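Long-range contact in homocysteine S-methyltransferase (Escherichia coli, PDB 5DMM), which catalyses methyl transfer from S-methylmethionine, or less efficiently S-adenosylmethionine, to homocysteine, with zinc as cofactor: residues 54-59 / 103-108. Sequence-based numbering, arbitrary orientation.
Sequences VHLDYY and REAYLA
Tyr106 holds CG anti to its backbone N (chi1 -172°), which carries its ring across to helix 48-61. Tyr59 has CG anti to its carbonyl carbon (chi1 -77°), so its ring runs toward Arg103 instead. Tyr59 presents its CB to the face of the Tyr106 ring, 4.2 Å from the centroid, in a CH-pi contact. Tyr59 O lies over a face of that ring, toward the rim, 3.7 Å from Tyr106 CZ. A water bonded to Tyr106 OH at 3.0 Å also reaches Tyr59 O, weakly. Leu56, with CG anti to its N, sets CD1 3.7 Å from Tyr106 CB; Ala105 CB borders the same methyl. Tyr59 CE2 packs obliquely 3.8 Å from Arg103 CB. An alanine in place of Tyr106 would probably loosen the helix pair, since it removes the ring face that meets Tyr59 CB and O and the hydroxyl that bonds the water and Asn110 ND2. The polar ends lead elsewhere: Tyr59 OH bonds to Leu117 O, and Arg103 NH1 makes a salt bridge with Asp163. The axes of the two segments cross at -41° and come within 9.3 Å. Helix 48-61 precedes strand 65-67, where Tyr59 touches Ala66, and helix 85-109 precedes the neighbouring parallel strand 117-122, so the contact joins two helices on the outside of the TIM barrel.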
loop_
_atom_site.group_PDB
_atom_site.type_symbol
_atom_site.label_atom_id
_atom_site.label_comp_id
_atom_site.label_asym_id
_atom_site.label_seq_id
_atom_site.Cartn_x
_atom_site.Cartn_y
_atom_site.Cartn_z
ATOM N N VAL A 54 3.443 -14.525 -7.229
ATOM C CA VAL A 54 4.086 -13.792 -6.142
ATOM C C VAL A 54 3.099 -13.509 -5.012
ATOM O O VAL A 54 3.454 -13.623 -3.831
ATOM C CB VAL A 54 4.701 -12.470 -6.631
ATOM C CG1 VAL A 54 5.206 -11.663 -5.430
ATOM C CG2 VAL A 54 5.834 -12.752 -7.609
ATOM N N HIS A 55 1.862 -13.154 -5.358
ATOM C CA HIS A 55 0.848 -12.949 -4.319
ATOM C C HIS A 55 0.645 -14.251 -3.526
ATOM O O HIS A 55 0.551 -14.251 -2.295
ATOM C CB HIS A 55 -0.482 -12.484 -4.923
ATOM C CG HIS A 55 -0.476 -11.070 -5.422
ATOM N ND1 HIS A 55 -0.063 -10.006 -4.650
ATOM C CD2 HIS A 55 -0.863 -10.545 -6.610
ATOM C CE1 HIS A 55 -0.191 -8.886 -5.345
ATOM N NE2 HIS A 55 -0.678 -9.185 -6.533
ATOM N N LEU A 56 0.599 -15.371 -4.240
ATOM C CA LEU A 56 0.419 -16.666 -3.588
ATOM C C LEU A 56 1.610 -16.967 -2.676
ATOM O O LEU A 56 1.445 -17.459 -1.557
ATOM C CB LEU A 56 0.244 -17.771 -4.630
ATOM C CG LEU A 56 0.165 -19.200 -4.084
ATOM C CD1 LEU A 56 -1.033 -19.361 -3.147
ATOM C CD2 LEU A 56 0.117 -20.213 -5.236
ATOM N N ASP A 57 2.805 -16.653 -3.163
ATOM C CA ASP A 57 4.041 -16.771 -2.384
ATOM C C ASP A 57 3.963 -16.038 -1.037
ATOM O O ASP A 57 4.372 -16.556 0.017
ATOM C CB ASP A 57 5.195 -16.207 -3.211
ATOM C CG ASP A 57 6.521 -16.827 -2.875
ATOM O OD1 ASP A 57 6.763 -17.140 -1.684
ATOM O OD2 ASP A 57 7.330 -16.994 -3.815
ATOM N N TYR A 58 3.445 -14.817 -1.074
ATOM C CA TYR A 58 3.348 -14.029 0.152
ATOM C C TYR A 58 2.270 -14.572 1.091
ATOM O O TYR A 58 2.466 -14.583 2.306
ATOM C CB TYR A 58 3.085 -12.550 -0.170
ATOM C CG TYR A 58 4.355 -11.777 -0.472
ATOM C CD1 TYR A 58 5.308 -11.569 0.523
ATOM C CD2 TYR A 58 4.599 -11.246 -1.746
ATOM C CE1 TYR A 58 6.459 -10.870 0.280
ATOM C CE2 TYR A 58 5.772 -10.534 -2.006
ATOM C CZ TYR A 58 6.702 -10.365 -0.975
ATOM O OH TYR A 58 7.870 -9.667 -1.164
ATOM N N TYR A 59 1.133 -15.013 0.556
ATOM C CA TYR A 59 0.122 -15.613 1.432
ATOM C C TYR A 59 0.696 -16.866 2.115
ATOM O O TYR A 59 0.411 -17.126 3.277
ATOM C CB TYR A 59 -1.152 -15.970 0.664
ATOM C CG TYR A 59 -2.106 -14.827 0.316
ATOM C CD1 TYR A 59 -2.545 -13.910 1.277
ATOM C CD2 TYR A 59 -2.603 -14.702 -0.977
ATOM C CE1 TYR A 59 -3.441 -12.887 0.946
ATOM C CE2 TYR A 59 -3.505 -13.685 -1.315
ATOM C CZ TYR A 59 -3.913 -12.780 -0.346
ATOM O OH TYR A 59 -4.793 -11.778 -0.666
ATOM N N ARG A 103 -5.589 -15.523 -3.683
ATOM C CA ARG A 103 -6.309 -15.780 -2.440
ATOM C C ARG A 103 -7.198 -17.019 -2.560
ATOM O O ARG A 103 -7.270 -17.836 -1.634
ATOM C CB ARG A 103 -7.152 -14.569 -2.044
ATOM C CG ARG A 103 -7.982 -14.797 -0.780
ATOM C CD ARG A 103 -8.647 -13.503 -0.301
ATOM N NE ARG A 103 -9.588 -12.973 -1.286
ATOM C CZ ARG A 103 -10.165 -11.779 -1.196
ATOM N NH1 ARG A 103 -9.892 -10.984 -0.165
ATOM N NH2 ARG A 103 -11.004 -11.376 -2.142
ATOM N N GLU A 104 -7.882 -17.155 -3.695
ATOM C CA GLU A 104 -8.676 -18.358 -3.954
ATOM C C GLU A 104 -7.782 -19.598 -3.912
ATOM O O GLU A 104 -8.123 -20.591 -3.270
ATOM C CB GLU A 104 -9.395 -18.265 -5.306
ATOM C CG GLU A 104 -10.470 -17.197 -5.354
ATOM C CD GLU A 104 -11.528 -17.391 -4.285
ATOM O OE1 GLU A 104 -12.296 -18.368 -4.384
ATOM O OE2 GLU A 104 -11.587 -16.582 -3.336
ATOM N N ALA A 105 -6.632 -19.527 -4.586
ATOM C CA ALA A 105 -5.677 -20.633 -4.625
ATOM C C ALA A 105 -5.153 -21.023 -3.245
ATOM O O ALA A 105 -5.047 -22.209 -2.928
ATOM C CB ALA A 105 -4.507 -20.290 -5.540
ATOM N N TYR A 106 -4.817 -20.035 -2.423
ATOM C CA TYR A 106 -4.265 -20.341 -1.120
ATOM C C TYR A 106 -5.335 -20.936 -0.202
ATOM O O TYR A 106 -5.060 -21.855 0.570
ATOM C CB TYR A 106 -3.644 -19.097 -0.472
ATOM C CG TYR A 106 -2.915 -19.471 0.792
ATOM C CD1 TYR A 106 -1.857 -20.375 0.757
ATOM C CD2 TYR A 106 -3.312 -18.971 2.025
ATOM C CE1 TYR A 106 -1.199 -20.743 1.919
ATOM C CE2 TYR A 106 -2.651 -19.343 3.189
ATOM C CZ TYR A 106 -1.600 -20.223 3.124
ATOM O OH TYR A 106 -0.950 -20.596 4.279
ATOM N N LEU A 107 -6.556 -20.417 -0.287
ATOM C CA LEU A 107 -7.628 -20.880 0.593
ATOM C C LEU A 107 -8.119 -22.258 0.182
ATOM O O LEU A 107 -8.700 -22.977 0.987
ATOM C CB LEU A 107 -8.793 -19.885 0.609
ATOM C CG LEU A 107 -8.501 -18.573 1.327
ATOM C CD1 LEU A 107 -9.653 -17.600 1.162
ATOM C CD2 LEU A 107 -8.210 -18.819 2.807
ATOM N N ALA A 108 -7.885 -22.627 -1.069
ATOM C CA ALA A 108 -8.173 -23.990 -1.501
ATOM C C ALA A 108 -7.141 -24.939 -0.871
ATOM O O ALA A 108 -7.486 -25.998 -0.342
ATOM C CB ALA A 108 -8.159 -24.087 -3.025
HETATM O O HOH W 1 0.776 -18.998 6.177
#